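Local structure of endonuclease and methylase LlaGI (Lactococcus lactis, 5FFJ) at residues W1068-S1073 with T1150-Y1155; L1213-Y1218 with R1227-V1232. The protein probably recognises specific DNA sequences, methylates them and uses a helicase-like ATPase in restriction, as a Type ISP restriction-modification enzyme. One frame throughout, in Å; residues are numbered along the deposited sequence.

Contact 1 of 2, residues W1068-S1073 with T1150-Y1155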
loop_
_atom_site.group_PDB
_atom_site.type_symbol
_atom_site.label_atom_id
_atom_site.label_comp_id
_atom_site.label_asym_id
_atom_site.label_seq_id
_atom_site.Cartn_x
_atom_site.Cartn_y
_atom_site.Cartn_z
ATOM N N TRP A 1068 -17.657 3.471 -14.647
ATOM C CA TRP A 1068 -18.975 2.902 -14.906
ATOM C C TRP A 1068 -19.882 3.893 -15.623
ATOM O O TRP A 1068 -20.537 3.555 -16.608
ATOM C CB TRP A 1068 -19.640 2.471 -13.596
ATOM C CG TRP A 1068 -18.948 1.347 -12.888
ATOM C CD1 TRP A 1068 -17.925 1.447 -11.990
ATOM C CD2 TRP A 1068 -19.238 -0.050 -13.010
ATOM N NE1 TRP A 1068 -17.558 0.198 -11.549
ATOM C CE2 TRP A 1068 -18.350 -0.738 -12.160
ATOM C CE3 TRP A 1068 -20.161 -0.785 -13.759
ATOM C CZ2 TRP A 1068 -18.358 -2.126 -12.040
ATOM C CZ3 TRP A 1068 -20.168 -2.161 -13.636
ATOM C CH2 TRP A 1068 -19.273 -2.818 -12.783
ATOM N N VAL A 1069 -19.900 5.121 -15.119
ATOM C CA VAL A 1069 -20.930 6.091 -15.468
ATOM C C VAL A 1069 -20.565 6.962 -16.679
ATOM O O VAL A 1069 -21.450 7.533 -17.319
ATOM C CB VAL A 1069 -21.244 6.981 -14.229
ATOM C CG1 VAL A 1069 -21.038 8.467 -14.509
ATOM C CG2 VAL A 1069 -22.654 6.714 -13.736
ATOM N N SER A 1070 -19.275 7.053 -16.992
ATOM C CA SER A 1070 -18.808 7.854 -18.128
ATOM C C SER A 1070 -17.944 7.028 -19.082
ATOM O O SER A 1070 -17.227 6.122 -18.656
ATOM C CB SER A 1070 -18.013 9.068 -17.641
ATOM O OG SER A 1070 -16.622 8.796 -17.638
ATOM N N ASN A 1071 -18.004 7.364 -20.367
ATOM C CA ASN A 1071 -17.294 6.613 -21.400
ATOM C C ASN A 1071 -17.367 7.317 -22.756
ATOM O O ASN A 1071 -18.265 8.122 -23.004
ATOM C CB ASN A 1071 -17.872 5.195 -21.504
ATOM C CG ASN A 1071 -17.092 4.296 -22.456
ATOM O OD1 ASN A 1071 -16.587 4.739 -23.486
ATOM N ND2 ASN A 1071 -17.009 3.015 -22.116
ATOM N N PHE A 1072 -16.410 7.007 -23.627
ATOM C CA PHE A 1072 -16.400 7.518 -24.995
ATOM C C PHE A 1072 -17.555 6.960 -25.831
ATOM O O PHE A 1072 -18.137 7.673 -26.648
ATOM C CB PHE A 1072 -15.072 7.177 -25.679
ATOM C CG PHE A 1072 -13.958 8.136 -25.364
ATOM C CD1 PHE A 1072 -14.038 9.462 -25.751
ATOM C CD2 PHE A 1072 -12.813 7.705 -24.713
ATOM C CE1 PHE A 1072 -13.013 10.346 -25.474
ATOM C CE2 PHE A 1072 -11.782 8.586 -24.436
ATOM C CZ PHE A 1072 -11.883 9.907 -24.818
ATOM N N SER A 1073 -17.877 5.685 -25.629
ATOM C CA SER A 1073 -18.956 5.037 -26.371
ATOM C C SER A 1073 -20.274 5.159 -25.619
ATOM O O SER A 1073 -20.393 4.694 -24.487
ATOM C CB SER A 1073 -18.634 3.559 -26.624
ATOM O OG SER A 1073 -19.743 2.885 -27.195
ATOM N N THR A 1150 -11.958 17.319 -24.624
ATOM C CA THR A 1150 -12.371 15.918 -24.576
ATOM C C THR A 1150 -13.786 15.809 -24.024
ATOM O O THR A 1150 -14.013 16.036 -22.834
ATOM C CB THR A 1150 -11.432 15.070 -23.697
ATOM O OG1 THR A 1150 -10.068 15.335 -24.046
ATOM C CG2 THR A 1150 -11.737 13.576 -23.859
ATOM N N LYS A 1151 -14.732 15.475 -24.897
ATOM C CA LYS A 1151 -16.112 15.267 -24.483
ATOM C C LYS A 1151 -16.488 13.790 -24.600
ATOM O O LYS A 1151 -16.387 13.183 -25.668
ATOM C CB LYS A 1151 -17.069 16.151 -25.300
ATOM C CG LYS A 1151 -17.221 15.809 -26.774
ATOM C CD LYS A 1151 -18.079 16.866 -27.463
ATOM C CE LYS A 1151 -18.304 16.563 -28.934
ATOM N NZ LYS A 1151 -18.750 17.775 -29.673
ATOM N N LYS A 1152 -16.886 13.224 -23.464
ATOM C CA LYS A 1152 -17.323 11.839 -23.364
ATOM C C LYS A 1152 -18.827 11.789 -23.165
ATOM O O LYS A 1152 -19.471 12.819 -22.962
ATOM C CB LYS A 1152 -16.635 11.136 -22.193
ATOM C CG LYS A 1152 -15.167 10.815 -22.397
ATOM C CD LYS A 1152 -14.601 10.107 -21.171
ATOM C CE LYS A 1152 -13.283 9.414 -21.467
ATOM N NZ LYS A 1152 -12.792 8.676 -20.271
ATOM N N TYR A 1153 -19.380 10.584 -23.213
ATOM C CA TYR A 1153 -20.774 10.370 -22.859
ATOM C C TYR A 1153 -20.896 10.107 -21.366
ATOM O O TYR A 1153 -20.053 9.429 -20.776
ATOM C CB TYR A 1153 -21.361 9.207 -23.654
ATOM C CG TYR A 1153 -21.688 9.560 -25.084
ATOM C CD1 TYR A 1153 -22.908 10.138 -25.411
ATOM C CD2 TYR A 1153 -20.780 9.324 -26.106
ATOM C CE1 TYR A 1153 -23.214 10.469 -26.715
ATOM C CE2 TYR A 1153 -21.078 9.651 -27.416
ATOM C CZ TYR A 1153 -22.297 10.223 -27.714
ATOM O OH TYR A 1153 -22.602 10.551 -29.014
ATOM N N LEU A 1154 -21.948 10.652 -20.766
ATOM C CA LEU A 1154 -22.152 10.577 -19.326
ATOM C C LEU A 1154 -23.572 10.136 -19.006
ATOM O O LEU A 1154 -24.538 10.647 -19.576
ATOM C CB LEU A 1154 -21.863 11.935 -18.676
ATOM C CG LEU A 1154 -22.518 12.245 -17.323
ATOM C CD1 LEU A 1154 -21.951 11.359 -16.230
ATOM C CD2 LEU A 1154 -22.349 13.710 -16.967
ATOM N N TYR A 1155 -23.688 9.180 -18.092
ATOM C CA TYR A 1155 -24.977 8.821 -17.526
ATOM C C TYR A 1155 -25.254 9.738 -16.337
ATOM O O TYR A 1155 -24.898 9.422 -15.200
ATOM C CB TYR A 1155 -25.000 7.346 -17.111
ATOM C CG TYR A 1155 -26.320 6.880 -16.528
ATOM C CD1 TYR A 1155 -27.473 6.835 -17.304
ATOM C CD2 TYR A 1155 -26.410 6.471 -15.202
ATOM C CE1 TYR A 1155 -28.679 6.406 -16.770
ATOM C CE2 TYR A 1155 -27.611 6.041 -14.664
ATOM C CZ TYR A 1155 -28.741 6.009 -15.452
ATOM O OH TYR A 1155 -29.936 5.581 -14.918
#

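Contact 2 of 2, residues L1213-Y1218 with R1227-V1232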
loop_
_atom_site.group_PDB
_atom_site.type_symbol
_atom_site.label_atom_id
_atom_site.label_comp_id
_atom_site.label_asym_id
_atom_site.label_seq_id
_atom_site.Cartn_x
_atom_site.Cartn_y
_atom_site.Cartn_z
ATOM N N LEU A 1213 -19.428 29.032 -14.934
ATOM C CA LEU A 1213 -20.284 30.205 -14.875
ATOM C C LEU A 1213 -21.303 30.166 -16.008
ATOM O O LEU A 1213 -21.027 30.648 -17.107
ATOM C CB LEU A 1213 -19.431 31.471 -14.949
ATOM C CG LEU A 1213 -18.438 31.578 -13.788
ATOM C CD1 LEU A 1213 -17.240 32.417 -14.166
ATOM C CD2 LEU A 1213 -19.128 32.150 -12.559
ATOM N N PRO A 1214 -22.486 29.585 -15.747
ATOM C CA PRO A 1214 -23.463 29.352 -16.816
ATOM C C PRO A 1214 -24.037 30.633 -17.405
ATOM O O PRO A 1214 -24.154 31.644 -16.714
ATOM C CB PRO A 1214 -24.556 28.539 -16.117
ATOM C CG PRO A 1214 -24.463 28.935 -14.696
ATOM C CD PRO A 1214 -23.007 29.174 -14.432
ATOM N N ARG A 1215 -24.388 30.573 -18.684
ATOM C CA ARG A 1215 -25.016 31.694 -19.368
ATOM C C ARG A 1215 -26.506 31.709 -19.063
ATOM O O ARG A 1215 -27.129 32.770 -19.005
ATOM C CB ARG A 1215 -24.776 31.599 -20.877
ATOM C CG ARG A 1215 -25.483 32.659 -21.711
ATOM C CD ARG A 1215 -24.984 34.059 -21.391
ATOM N NE ARG A 1215 -25.632 35.071 -22.223
ATOM C CZ ARG A 1215 -26.820 35.613 -21.966
ATOM N NH1 ARG A 1215 -27.512 35.246 -20.895
ATOM N NH2 ARG A 1215 -27.321 36.527 -22.785
ATOM N N PHE A 1216 -27.065 30.519 -18.858
ATOM C CA PHE A 1216 -28.491 30.362 -18.607
ATOM C C PHE A 1216 -28.756 29.458 -17.409
ATOM O O PHE A 1216 -27.933 28.611 -17.060
ATOM C CB PHE A 1216 -29.189 29.777 -19.838
ATOM C CG PHE A 1216 -29.101 30.641 -21.063
ATOM C CD1 PHE A 1216 -29.372 31.995 -20.999
ATOM C CD2 PHE A 1216 -28.755 30.089 -22.285
ATOM C CE1 PHE A 1216 -29.294 32.785 -22.131
ATOM C CE2 PHE A 1216 -28.675 30.872 -23.417
ATOM C CZ PHE A 1216 -28.946 32.221 -23.340
ATOM N N THR A 1217 -29.914 29.651 -16.785
ATOM C CA THR A 1217 -30.433 28.715 -15.796
ATOM C C THR A 1217 -31.861 28.351 -16.177
ATOM O O THR A 1217 -32.597 29.185 -16.704
ATOM C CB THR A 1217 -30.404 29.299 -14.378
ATOM O OG1 THR A 1217 -30.967 30.616 -14.386
ATOM C CG2 THR A 1217 -28.977 29.362 -13.862
ATOM N N TYR A 1218 -32.249 27.105 -15.910
ATOM C CA TYR A 1218 -33.546 26.592 -16.344
ATOM C C TYR A 1218 -34.463 26.252 -15.172
ATOM O O TYR A 1218 -34.017 26.125 -14.031
ATOM C CB TYR A 1218 -33.356 25.354 -17.223
ATOM C CG TYR A 1218 -32.787 25.659 -18.587
ATOM C CD1 TYR A 1218 -33.621 25.979 -19.648
ATOM C CD2 TYR A 1218 -31.417 25.630 -18.813
ATOM C CE1 TYR A 1218 -33.110 26.260 -20.895
ATOM C CE2 TYR A 1218 -30.896 25.911 -20.061
ATOM C CZ TYR A 1218 -31.748 26.226 -21.098
ATOM O OH TYR A 1218 -31.239 26.507 -22.345
ATOM N N ARG A 1227 -36.309 29.276 -19.327
ATOM C CA ARG A 1227 -35.020 29.893 -19.626
ATOM C C ARG A 1227 -34.860 31.221 -18.894
ATOM O O ARG A 1227 -35.738 32.083 -18.957
ATOM C CB ARG A 1227 -34.870 30.107 -21.133
ATOM C CG ARG A 1227 -33.533 29.661 -21.705
ATOM C CD ARG A 1227 -32.494 30.763 -21.671
ATOM N NE ARG A 1227 -32.839 31.881 -22.544
ATOM C CZ ARG A 1227 -32.735 31.858 -23.869
ATOM N NH1 ARG A 1227 -32.306 30.767 -24.489
ATOM N NH2 ARG A 1227 -33.068 32.927 -24.578
ATOM N N THR A 1228 -33.732 31.379 -18.208
ATOM C CA THR A 1228 -33.449 32.587 -17.446
ATOM C C THR A 1228 -32.029 33.061 -17.711
ATOM O O THR A 1228 -31.088 32.267 -17.699
ATOM C CB THR A 1228 -33.625 32.359 -15.933
ATOM O OG1 THR A 1228 -34.886 31.728 -15.679
ATOM C CG2 THR A 1228 -33.561 33.677 -15.183
ATOM N N ASP A 1229 -31.879 34.359 -17.952
ATOM C CA ASP A 1229 -30.560 34.953 -18.122
ATOM C C ASP A 1229 -29.818 34.986 -16.791
ATOM O O ASP A 1229 -30.255 35.648 -15.850
ATOM C CB ASP A 1229 -30.673 36.370 -18.692
ATOM C CG ASP A 1229 -31.101 36.385 -20.147
ATOM O OD1 ASP A 1229 -31.025 35.329 -20.810
ATOM O OD2 ASP A 1229 -31.506 37.463 -20.633
ATOM N N ASN A 1230 -28.703 34.264 -16.715
ATOM C CA ASN A 1230 -27.872 34.267 -15.515
ATOM C C ASN A 1230 -26.900 35.445 -15.520
ATOM O O ASN A 1230 -26.146 35.642 -14.567
ATOM C CB ASN A 1230 -27.097 32.952 -15.388
ATOM C CG ASN A 1230 -26.435 32.793 -14.028
ATOM O OD1 ASN A 1230 -27.055 33.031 -12.991
ATOM N ND2 ASN A 1230 -25.166 32.400 -14.030
ATOM N N ILE A 1231 -26.925 36.224 -16.596
ATOM C CA ILE A 1231 -26.051 37.381 -16.741
ATOM C C ILE A 1231 -26.739 38.388 -17.658
ATOM O O ILE A 1231 -27.575 38.005 -18.474
ATOM C CB ILE A 1231 -24.666 36.978 -17.303
ATOM C CG1 ILE A 1231 -23.727 38.187 -17.366
ATOM C CG2 ILE A 1231 -24.813 36.341 -18.677
ATOM C CD1 ILE A 1231 -22.285 37.819 -17.655
ATOM N N VAL A 1232 -26.398 39.665 -17.515
ATOM C CA VAL A 1232 -27.074 40.731 -18.254
ATOM C C VAL A 1232 -27.153 40.461 -19.754
ATOM O O VAL A 1232 -28.245 40.303 -20.303
ATOM C CB VAL A 1232 -26.370 42.086 -18.049
ATOM C CG1 VAL A 1232 -27.061 43.175 -18.865
ATOM C CG2 VAL A 1232 -26.353 42.463 -16.576
#

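Contact 1 of 2, residues W1068-S1073 with T1150-Y1155
A short antiparallel edge strand opens this contact: S1070-N1071 pairs with strand 1150-1155 in the specificity domain. N1071 and Y1153 form the hydrogen-bonded pair. N1071 N gives to Y1153 O at 2.9 Å. Y1153 N returns to N1071 O at 2.7 Å, and this bond is the less straight. Two residues further on, past the non-hydrogen-bonded pair S1070-L1154, V1069 O at the end of helix 1066-1069 accepts from Y1155 N at 2.9 Å, nearly along its C=O axis. V1069 and L1154 lie side by side, pointing the same way, with V1069 CG1 3.5 Å from L1154 CD1. V1069 CG2 comes to the edge of the Y1155 ring. Beyond the pairing, K1152 runs extended past CG and lays its CE over one face of the F1072 ring, 3.7 Å from the centroid, a CH-pi contact. The K1152 ammonium goes on to a salt bridge with D1366. F1072 O lies in the plane of the Y1153 ring, at its CD2 edge. N1071 OD1 accepts from S1073 N at 2.7 Å, closing an Asx turn. S1073 is then the N-cap of helix 1074-1096. The whole is a helix-strand-helix connection whose brief strand forms the edge of a mixed sheet.

Contact 2 of 2, residues L1213-Y1218 with R1227-V1232
N1230 grips the successive carbonyls of P1214 and R1215. Its ND2 gives to P1214 O at 3.0 Å, a straight bond lying in the amide plane, and its backbone N gives to R1215 O at 3.2 Å. CG anti to the backbone N (chi1 -169°) carries the amide across to P1214. The same amide also bonds S1055 and V1056, through OD1 and ND2. Next along, T1217 N donates to T1228 O at 3.0 Å, while the return bond from T1228 N to T1217 O is weak. R1215 NH1 makes a long salt bridge to D1229 OD1, 3.5 Å, with the planes well turned from each other; NH2 of R1215 pairs with D1234. Between the two arginines stands the F1216 ring. R1215 CG sits over the centre of one face. Over the opposite face R1227, bent at chi2 and chi3, sets CD 3.6 Å from the centroid. Its guanidinium lies flat on the ring, with the planes 11° apart. R1227 CG touches Y1218 CE1, and I1231 CG2 packs on R1215 CD. The flat stack is a cation-pi contact, and the carboxylates of D1229 and D1234 probably offset the R1215 charge.

In the fold
Both contacts fall in the C-terminal specificity domain, and the chain makes them in series. Strand 1058-1059 comes first. Contact 1 then spans 76 residues, of which 31 are helical, including helices 1074-1096 and 1122-1129. It places strand 1150-1155 between 1070-1071 and 1141-1147. The chain next adds 1180-1184, 1194-1197 and 1210-1214 to strand 1058-1059, forming an antiparallel sheet. Contact 2 follows directly on the last of these strands. It closes a short hairpin loop, partly unmodelled, and leads into helix 1234-1243. The two loops neither nest nor cross. The centres of contact 1 and contact 2 are about 25 Å apart. Contact 1 adds strand 1070-1071 to the edge of the mixed sheet, and contact 2 ties a local hairpin to the antiparallel sheet.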